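5-formyl-3-hydroxy-2-methylpyridine 4-carboxylate 5-dehydrogenase (Mesorhizobium japonicum MAFF 303099, PDB 4OM8) catalyses the NAD(+)-dependent oxidation of a pyridine aldehyde in vitamin B6 degradation, and can also reduce the same aldehyde with NADH to 4-pyridoxic acid. Local coordinates at residues R3-I8 / G24-V29; D108-S113 / R132-H137. All blocks are in the same frame, centred on the assembly; numbering follows the deposited sequence.

Overall arrangement
Both contacts are pairs of neighbouring parallel strands in the one Rossmann sheet of the NAD-binding domain, and they do not touch each other: their centres are 14 Å apart and their nearest atoms about 7 Å. Strand 82-85 fills the interval, bonding through its backbone to strand 4-8 of contact 1 and to strand 110-113 of contact 2. Each contact reaches the cofactor at the C-terminal end of a strand. In contact 1, Ile8 touches NAD, while the side chain of Ile7 stays about 9 Å from it. In contact 2, His137, thought to be important for catalysis, comes up to the nicotinamide ring, so the dinucleotide meets both contacts.

Contact 1 (R3-I8 / G24-V29); sequences RNIAII and GGLQVV
Ile5 and Leu26 meet at the start of the first beta-alpha-beta unit of the Rossmann fold, where strand 4-8 lies parallel to strand 27-31 after the chain has crossed over through helix 14-23. Ile5 holds CG1 beside its backbone N (chi1 -60°), and with chi2 extended the methyl CD1 lands 3.6 Å from Leu26 CG. Leu26 turns another branch to the chain opposite: its CD1 packs 3.5 Å from Arg3 O, a carbonyl that also accepts the N-H of Gln27. Two residues further along, Ile7 repeats the conformation of Ile5, and its CD1 meets Val28 CG1 at 3.8 Å. Helix 14-23 packs on this pair, with Met17 and Ala18 against Ile7, and Ala18 and Leu21 against Val28. Gly25, at positive phi, ends that helix in a Schellman motif and turns the chain into the second strand.

The backbone ladder interleaves in the usual parallel way. Ile5 gives its N-H to Gln27 O at 2.8 Å and takes that of Val29 on its own O; Ile7 N then reaches Val29 O. The opposite face carries Asn4, Ala6, Gln27 and Val29, with helix 73-77 reaching Ala6 and Val29 through Val77 and Ala76. At the more polar end of this face, Gln27 sets CG anti to its backbone N (chi1 167°), and its extended chain crosses that of Asn4 at a slant. Their amide planes are only 18° apart, with Asn4 CB 3.9 Å from Gln27 NE2. A water ties the Gln27 amide back to the first strand: it accepts from Gln27 NE2 at 2.9 Å and lies 3.0 Å from Ile5 O, one of several acceptors competing for its protons.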
ATOM      1  N   ARG A   3      34.154  -5.168  -0.051  1.00 13.37           N
ATOM      2  CA  ARG A   3      34.178  -6.368   0.781  1.00 13.15           C
ATOM      3  C   ARG A   3      33.995  -6.009   2.257  1.00 11.59           C
ATOM      4  O   ARG A   3      33.464  -6.788   3.040  1.00 13.84           O
ATOM      5  CB  ARG A   3      35.500  -7.124   0.608  1.00 14.94           C
ATOM      6  CG  ARG A   3      35.854  -7.500  -0.817  1.00 16.24           C
ATOM      7  CD  ARG A   3      34.911  -8.556  -1.378  1.00 14.90           C
ATOM      8  NE  ARG A   3      35.520  -9.235  -2.522  1.00 15.41           N
ATOM      9  CZ  ARG A   3      34.836  -9.840  -3.489  1.00 16.77           C
ATOM     10  NH1 ARG A   3      33.503  -9.845  -3.480  1.00 15.55           N
ATOM     11  NH2 ARG A   3      35.493 -10.423  -4.488  1.00 15.00           N
ATOM     12  N   ASN A   4      34.476  -4.830   2.633  1.00 11.79           N
ATOM     13  CA  ASN A   4      34.512  -4.429   4.031  1.00 11.16           C
ATOM     14  C   ASN A   4      33.621  -3.227   4.256  1.00 10.78           C
ATOM     15  O   ASN A   4      33.789  -2.192   3.619  1.00 11.78           O
ATOM     16  CB  ASN A   4      35.952  -4.127   4.456  1.00 13.89           C
ATOM     17  CG  ASN A   4      36.890  -5.284   4.168  1.00 20.04           C
ATOM     18  OD1 ASN A   4      36.546  -6.445   4.389  1.00 20.21           O
ATOM     19  ND2 ASN A   4      38.077  -4.974   3.663  1.00 24.24           N
ATOM     20  N   ILE A   5      32.654  -3.383   5.150  1.00 10.97           N
ATOM     21  CA  ILE A   5      31.673  -2.346   5.401  1.00  9.71           C
ATOM     22  C   ILE A   5      31.757  -1.885   6.849  1.00 10.53           C
ATOM     23  O   ILE A   5      31.894  -2.699   7.767  1.00 11.20           O
ATOM     24  CB  ILE A   5      30.256  -2.852   5.088  1.00  8.13           C
ATOM     25  CG1 ILE A   5      30.182  -3.252   3.608  1.00 10.91           C
ATOM     26  CG2 ILE A   5      29.212  -1.778   5.451  1.00  9.97           C
ATOM     27  CD1 ILE A   5      28.841  -3.829   3.175  1.00 11.35           C
ATOM     28  N   ALA A   6      31.706  -0.575   7.047  1.00  9.74           N
ATOM     29  CA  ALA A   6      31.540  -0.000   8.376  1.00  9.49           C
ATOM     30  C   ALA A   6      30.165   0.639   8.441  1.00  9.97           C
ATOM     31  O   ALA A   6      29.754   1.310   7.500  1.00 11.57           O
ATOM     32  CB  ALA A   6      32.622   1.037   8.681  1.00  9.78           C
ATOM     33  N   ILE A   7      29.470   0.427   9.551  1.00  9.45           N
ATOM     34  CA  ILE A   7      28.223   1.124   9.845  1.00  9.05           C
ATOM     35  C   ILE A   7      28.424   2.055  11.038  1.00 10.50           C
ATOM     36  O   ILE A   7      28.920   1.636  12.093  1.00 10.13           O
ATOM     37  CB  ILE A   7      27.067   0.134  10.123  1.00 10.87           C
ATOM     38  CG1 ILE A   7      26.801  -0.710   8.874  1.00 11.49           C
ATOM     39  CG2 ILE A   7      25.811   0.893  10.541  1.00 12.37           C
ATOM     40  CD1 ILE A   7      25.902  -1.899   9.086  1.00 12.39           C
ATOM     41  N   ILE A   8      28.052   3.324  10.852  1.00  9.03           N
ATOM     42  CA  ILE A   8      28.134   4.329  11.913  1.00  9.54           C
ATOM     43  C   ILE A   8      26.733   4.677  12.392  1.00 12.37           C
ATOM     44  O   ILE A   8      25.970   5.352  11.687  1.00 10.95           O
ATOM     45  CB  ILE A   8      28.843   5.603  11.425  1.00 11.05           C
ATOM     46  CG1 ILE A   8      30.161   5.250  10.728  1.00 11.58           C
ATOM     47  CG2 ILE A   8      29.012   6.604  12.572  1.00 13.34           C
ATOM     48  CD1 ILE A   8      31.140   4.430  11.578  1.00 15.18           C
ATOM     49  N   GLY A  24      25.082 -11.578   3.482  1.00 12.01           N
ATOM     50  CA  GLY A  24      25.468 -11.543   2.082  1.00 11.97           C
ATOM     51  C   GLY A  24      26.943 -11.843   1.846  1.00 13.54           C
ATOM     52  O   GLY A  24      27.397 -11.869   0.706  1.00 16.18           O
ATOM     53  N   GLY A  25      27.694 -12.077   2.913  1.00 11.00           N
ATOM     54  CA  GLY A  25      29.094 -12.436   2.773  1.00  9.77           C
ATOM     55  C   GLY A  25      30.059 -11.321   3.135  1.00 15.31           C
ATOM     56  O   GLY A  25      31.262 -11.531   3.150  1.00 15.79           O
ATOM     57  N   LEU A  26      29.535 -10.139   3.436  1.00 12.36           N
ATOM     58  CA  LEU A  26      30.369  -8.971   3.696  1.00 11.66           C
ATOM     59  C   LEU A  26      30.927  -8.974   5.107  1.00 10.60           C
ATOM     60  O   LEU A  26      30.315  -9.530   6.023  1.00 11.81           O
ATOM     61  CB  LEU A  26      29.559  -7.692   3.471  1.00  9.97           C
ATOM     62  CG  LEU A  26      29.233  -7.239   2.043  1.00 18.38           C
ATOM     63  CD1 LEU A  26      30.497  -6.915   1.245  1.00 16.52           C
ATOM     64  CD2 LEU A  26      28.358  -8.227   1.276  1.00 23.80           C
ATOM     65  N   GLN A  27      32.098  -8.363   5.294  1.00 10.61           N
ATOM     66  CA  GLN A  27      32.615  -8.137   6.633  1.00 11.90           C
ATOM     67  C   GLN A  27      32.051  -6.829   7.151  1.00 11.46           C
ATOM     68  O   GLN A  27      32.225  -5.810   6.502  1.00 13.19           O
ATOM     69  CB  GLN A  27      34.142  -8.080   6.628  1.00 13.78           C
ATOM     70  CG  GLN A  27      34.735  -7.537   7.923  1.00 18.44           C
ATOM     71  CD  GLN A  27      36.215  -7.232   7.800  1.00 23.03           C
ATOM     72  OE1 GLN A  27      37.038  -8.149   7.670  1.00 24.02           O
ATOM     73  NE2 GLN A  27      36.568  -5.942   7.846  1.00 19.17           N
ATOM     74  N   VAL A  28      31.384  -6.860   8.305  1.00 10.82           N
ATOM     75  CA  VAL A  28      30.736  -5.661   8.831  1.00  9.64           C
ATOM     76  C   VAL A  28      31.300  -5.322  10.198  1.00  9.77           C
ATOM     77  O   VAL A  28      31.316  -6.172  11.090  1.00 11.59           O
ATOM     78  CB  VAL A  28      29.199  -5.848   8.936  1.00 10.53           C
ATOM     79  CG1 VAL A  28      28.530  -4.604   9.520  1.00 11.54           C
ATOM     80  CG2 VAL A  28      28.609  -6.186   7.580  1.00 10.86           C
ATOM     81  N   VAL A  29      31.770  -4.083  10.364  1.00 10.43           N
ATOM     82  CA  VAL A  29      32.133  -3.594  11.693  1.00 11.65           C
ATOM     83  C   VAL A  29      31.281  -2.361  11.976  1.00 12.08           C
ATOM     84  O   VAL A  29      31.181  -1.467  11.145  1.00 10.14           O
ATOM     85  CB  VAL A  29      33.639  -3.275  11.804  1.00 10.23           C
ATOM     86  CG1 VAL A  29      33.993  -2.898  13.234  1.00 12.35           C
ATOM     87  CG2 VAL A  29      34.463  -4.492  11.386  1.00 11.92           C
TER
HETATM   88  O   HOH W   1      34.694  -3.751   7.701  1.00 15.58           O

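Contact 2 (D108-S113 / R132-H137); sequences DTIVAS and RMVGMH. With NAD (nicotinamide-adenine-dinucleotide), chain C.
Arg132 folds back toward Thr109 because chi1 (46°) wedges CG between its backbone N and carbonyl carbon and chi2 (68°) bends the chain again at CD. In this conformer, one of two modelled, NH1 bonds Thr109 O at 2.8 Å, on a carbonyl lone pair and in the guanidinium plane. NH1 also donates to Gly106 O, and NE to Ser128 O, though the second conformer makes it doubtful how firmly the group is held. The bond lies where two parallel strands of the Rossmann sheet begin, 110-113 and 133-137, joined by a beta-alpha-beta crossover through helix 120-123.

Val111 N, on Arg132 O, begins the ladder, which continues through Val134 N on Val111 O and Ser113 N on Val134 O to Met136 N on Ser113 O, the last at 2.9 Å. On one face Met133, in the conformer given, bends at chi3 (-75°) and brings CE to 3.5 Å from Val111 CG1; a second conformer leaves this contact less certain. The other face, under helix 158-170, holds Ile110, Ala112, Val134 and Met136: Val134 CG1 lies 3.9 Å from Ile110 CG2, and Ala112 CB packs 3.6 Å from Met136 CB.

At this end the strands reach the NAD site. Ser113 OG is taken up by Glu85 OE1 and Thr115 N, close to the NAD-binding Lys94. His137, inferred to matter for catalysis, is fixed through both ring nitrogens, ND1 by Glu149 OE1 and NE2 by Ser116 OG. An alanine here would probably leave Glu149 and Ser116 without these partners and open a gap beside the nicotinamide. The imidazole approaches that ring obliquely, with His137 NE2 3.7 Å from NAD C5N and His137 CD2 3.9 Å from NAD C6N.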
ATOM      1  N   ASP A 108      38.704   6.615  -2.305  1.00 16.14           N
ATOM      2  CA  ASP A 108      37.778   5.875  -3.153  1.00 18.82           C
ATOM      3  C   ASP A 108      36.793   5.025  -2.346  1.00 15.09           C
ATOM      4  O   ASP A 108      35.949   4.334  -2.926  1.00 16.73           O
ATOM      5  CB  ASP A 108      38.540   5.004  -4.154  1.00 24.66           C
ATOM      6  CG  ASP A 108      39.442   3.990  -3.490  1.00 30.00           C
ATOM      7  OD1 ASP A 108      39.822   4.185  -2.315  1.00 28.98           O
ATOM      8  OD2 ASP A 108      39.784   2.993  -4.160  1.00 39.28           O
ATOM      9  N   THR A 109      36.876   5.081  -1.019  1.00 11.45           N
ATOM     10  CA  THR A 109      35.847   4.460  -0.188  1.00 11.71           C
ATOM     11  C   THR A 109      34.498   5.122  -0.469  1.00 10.12           C
ATOM     12  O   THR A 109      34.412   6.335  -0.502  1.00 12.46           O
ATOM     13  CB  THR A 109      36.206   4.593   1.300  1.00 12.36           C
ATOM     14  OG1 THR A 109      37.348   3.769   1.568  1.00 13.93           O
ATOM     15  CG2 THR A 109      35.067   4.144   2.196  1.00 10.69           C
ATOM     16  N   ILE A 110      33.443   4.336  -0.673  1.00  9.69           N
ATOM     17  CA  ILE A 110      32.130   4.936  -0.839  1.00 10.73           C
ATOM     18  C   ILE A 110      31.558   5.258   0.540  1.00 10.92           C
ATOM     19  O   ILE A 110      31.669   4.466   1.477  1.00 11.00           O
ATOM     20  CB  ILE A 110      31.189   4.023  -1.649  1.00 11.55           C
ATOM     21  CG1 ILE A 110      31.720   3.919  -3.079  1.00 13.75           C
ATOM     22  CG2 ILE A 110      29.759   4.568  -1.648  1.00 11.29           C
ATOM     23  CD1 ILE A 110      30.996   2.938  -3.952  1.00 14.61           C
ATOM     24  N   VAL A 111      30.983   6.446   0.668  1.00 10.30           N
ATOM     25  CA  VAL A 111      30.290   6.826   1.886  1.00  9.05           C
ATOM     26  C   VAL A 111      28.812   7.003   1.569  1.00 10.39           C
ATOM     27  O   VAL A 111      28.439   7.875   0.791  1.00 10.85           O
ATOM     28  CB  VAL A 111      30.860   8.113   2.486  1.00  9.47           C
ATOM     29  CG1 VAL A 111      30.126   8.464   3.766  1.00 11.68           C
ATOM     30  CG2 VAL A 111      32.349   7.916   2.777  1.00 12.51           C
ATOM     31  N   ALA A 112      27.976   6.145   2.149  1.00  9.39           N
ATOM     32  CA  ALA A 112      26.544   6.192   1.909  1.00  8.86           C
ATOM     33  C   ALA A 112      25.825   6.709   3.132  1.00 11.82           C
ATOM     34  O   ALA A 112      26.221   6.394   4.249  1.00 14.86           O
ATOM     35  CB  ALA A 112      26.028   4.805   1.556  1.00 10.81           C
ATOM     36  N   SER A 113      24.788   7.512   2.933  1.00  9.40           N
ATOM     37  CA  SER A 113      23.925   7.913   4.037  1.00  8.87           C
ATOM     38  C   SER A 113      22.596   7.191   3.975  1.00  9.37           C
ATOM     39  O   SER A 113      22.009   7.062   2.898  1.00 11.24           O
ATOM     40  CB  SER A 113      23.669   9.419   4.017  1.00  8.63           C
ATOM     41  OG  SER A 113      22.812   9.781   5.095  1.00  9.66           O
ATOM     42  N   ARG A 132      32.054  10.128  -4.363  1.00 10.30           N
ATOM     43  CA  ARG A 132      31.883   8.785  -3.807  0.96 10.78           C
ATOM     44  C   ARG A 132      30.898   8.781  -2.632  1.00 10.02           C
ATOM     45  O   ARG A 132      30.818   7.794  -1.879  1.00  9.68           O
ATOM     46  CB  ARG A 132      33.234   8.171  -3.375  0.96 11.67           C
ATOM     47  CG  ARG A 132      34.190   9.061  -2.559  0.96  9.17           C
ATOM     48  CD  ARG A 132      33.690   9.394  -1.133  0.96  9.84           C
ATOM     49  NE  ARG A 132      34.649  10.291  -0.479  0.96 11.63           N
ATOM     50  CZ  ARG A 132      35.696   9.870   0.227  0.96 12.84           C
ATOM     51  NH1 ARG A 132      35.905   8.569   0.408  0.96 11.61           N
ATOM     52  NH2 ARG A 132      36.538  10.756   0.759  0.96 12.74           N
ATOM     53  N   MET A 133      30.154   9.872  -2.469  1.00 10.67           N
ATOM     54  CA  MET A 133      29.080   9.896  -1.475  0.58 10.31           C
ATOM     55  C   MET A 133      27.728   9.795  -2.163  1.00 12.93           C
ATOM     56  O   MET A 133      27.495  10.407  -3.198  1.00 12.05           O
ATOM     57  CB  MET A 133      29.120  11.148  -0.605  0.58 11.60           C
ATOM     58  CG  MET A 133      27.870  11.267   0.271  0.58 14.13           C
ATOM     59  SD  MET A 133      27.973  12.486   1.574  0.58 12.73           S
ATOM     60  CE  MET A 133      29.044  11.657   2.736  0.58 12.24           C
ATOM     61  N   VAL A 134      26.843   9.000  -1.570  1.00  9.93           N
ATOM     62  CA  VAL A 134      25.585   8.624  -2.197  1.00 11.08           C
ATOM     63  C   VAL A 134      24.555   8.327  -1.123  1.00 11.32           C
ATOM     64  O   VAL A 134      24.915   8.025   0.022  1.00 11.92           O
ATOM     65  CB  VAL A 134      25.804   7.377  -3.103  1.00 10.69           C
ATOM     66  CG1 VAL A 134      26.214   6.158  -2.270  1.00 11.65           C
ATOM     67  CG2 VAL A 134      24.589   7.061  -3.964  1.00 12.41           C
ATOM     68  N   GLY A 135      23.279   8.414  -1.476  1.00  9.51           N
ATOM     69  CA  GLY A 135      22.241   7.938  -0.584  1.00  9.72           C
ATOM     70  C   GLY A 135      22.010   6.451  -0.760  1.00  9.45           C
ATOM     71  O   GLY A 135      21.941   5.957  -1.884  1.00  9.68           O
ATOM     72  N   MET A 136      21.941   5.731   0.358  1.00  9.46           N
ATOM     73  CA  MET A 136      21.567   4.322   0.367  1.00  8.88           C
ATOM     74  C   MET A 136      20.490   4.201   1.433  1.00 10.43           C
ATOM     75  O   MET A 136      20.784   4.044   2.620  1.00 10.33           O
ATOM     76  CB  MET A 136      22.768   3.425   0.675  1.00 10.49           C
ATOM     77  CG  MET A 136      22.494   1.940   0.587  1.00 10.41           C
ATOM     78  SD  MET A 136      23.884   1.034   1.302  1.00 11.06           S
ATOM     79  CE  MET A 136      23.539  -0.627   0.706  1.00 10.91           C
ATOM     80  N   HIS A 137      19.237   4.311   1.000  1.00  9.80           N
ATOM     81  CA  HIS A 137      18.143   4.513   1.929  1.00 10.86           C
ATOM     82  C   HIS A 137      17.377   3.214   2.149  1.00 11.11           C
ATOM     83  O   HIS A 137      16.637   2.762   1.283  1.00 11.22           O
ATOM     84  CB  HIS A 137      17.218   5.611   1.409  1.00 12.67           C
ATOM     85  CG  HIS A 137      16.040   5.865   2.286  1.00 10.81           C
ATOM     86  ND1 HIS A 137      14.750   5.627   1.870  1.00 13.86           N
ATOM     87  CD2 HIS A 137      15.953   6.328   3.557  1.00 11.80           C
ATOM     88  CE1 HIS A 137      13.914   5.940   2.844  1.00 13.95           C
ATOM     89  NE2 HIS A 137      14.616   6.373   3.878  1.00 12.04           N
TER
HETATM   90  PA  NAD C 402      18.092   6.198  15.882  0.74 14.21           P
HETATM   91  O1A NAD C 402      17.866   7.511  16.613  0.74 16.80           O
HETATM   92  O2A NAD C 402      17.296   4.959  16.262  0.74 12.72           O
HETATM   93  O5B NAD C 402      19.656   5.839  16.003  0.74 16.41           O
HETATM   94  C5B NAD C 402      20.678   6.819  15.821  0.74 13.93           C
HETATM   95  C4B NAD C 402      21.954   6.275  16.446  0.74 13.34           C
HETATM   96  O4B NAD C 402      23.054   7.114  16.090  0.74 15.33           O
HETATM   97  C3B NAD C 402      21.861   6.263  17.972  0.74 13.40           C
HETATM   98  O3B NAD C 402      22.119   4.946  18.474  0.74 14.85           O
HETATM   99  C2B NAD C 402      22.925   7.263  18.407  0.74 16.35           C
HETATM  100  O2B NAD C 402      23.563   6.950  19.655  0.74 14.01           O
HETATM  101  C1B NAD C 402      23.899   7.194  17.248  0.74 16.90           C
HETATM  102  N9A NAD C 402      24.804   8.346  17.094  0.74 15.61           N
HETATM  103  C8A NAD C 402      24.552   9.641  17.346  0.74 15.88           C
HETATM  104  N7A NAD C 402      25.633  10.405  17.051  0.74 16.06           N
HETATM  105  C5A NAD C 402      26.597   9.589  16.595  0.74 14.95           C
HETATM  106  C6A NAD C 402      27.982   9.733  16.114  0.74 15.32           C
HETATM  107  N6A NAD C 402      28.583  10.946  16.049  0.74 18.27           N
HETATM  108  N1A NAD C 402      28.635   8.611  15.738  0.74 16.13           N
HETATM  109  C2A NAD C 402      28.061   7.397  15.797  0.74 16.15           C
HETATM  110  N3A NAD C 402      26.805   7.193  16.227  0.74 14.11           N
HETATM  111  C4A NAD C 402      26.045   8.233  16.633  0.74 13.08           C
HETATM  112  O3  NAD C 402      17.987   6.530  14.308  0.74 13.31           O
HETATM  113  PN  NAD C 402      17.472   5.542  13.147  0.74 14.51           P
HETATM  114  O1N NAD C 402      15.957   5.470  13.182  0.74 16.11           O
HETATM  115  O2N NAD C 402      18.257   4.251  13.120  0.74 12.97           O
HETATM  116  O5D NAD C 402      17.865   6.380  11.838  0.74 13.40           O
HETATM  117  C5D NAD C 402      19.231   6.648  11.495  0.74 12.98           C
HETATM  118  C4D NAD C 402      19.239   7.314  10.124  0.74 11.07           C
HETATM  119  O4D NAD C 402      18.536   6.460   9.226  0.74 13.77           O
HETATM  120  C3D NAD C 402      18.495   8.640  10.111  0.74 12.55           C
HETATM  121  O3D NAD C 402      19.104   9.453   9.104  0.74 13.17           O
HETATM  122  C2D NAD C 402      17.098   8.275   9.649  0.74 12.44           C
HETATM  123  O2D NAD C 402      16.459   9.351   8.953  0.74 12.12           O
HETATM  124  C1D NAD C 402      17.384   7.127   8.695  0.74 12.46           C
HETATM  125  N1N NAD C 402      16.284   6.162   8.535  0.74 13.62           N
HETATM  126  C2N NAD C 402      15.427   5.864   9.533  0.74 14.64           C
HETATM  127  C3N NAD C 402      14.416   4.922   9.325  0.74 13.56           C
HETATM  128  C7N NAD C 402      13.402   4.570  10.382  0.74 19.73           C
HETATM  129  O7N NAD C 402      13.652   4.668  11.574  0.74 18.88           O
HETATM  130  N7N NAD C 402      12.207   4.165   9.958  0.74 12.90           N
HETATM  131  C4N NAD C 402      14.305   4.292   8.091  0.74 16.05           C
HETATM  132  C5N NAD C 402      15.211   4.610   7.090  0.74 13.97           C
HETATM  133  C6N NAD C 402      16.201   5.548   7.347  0.74 12.66           C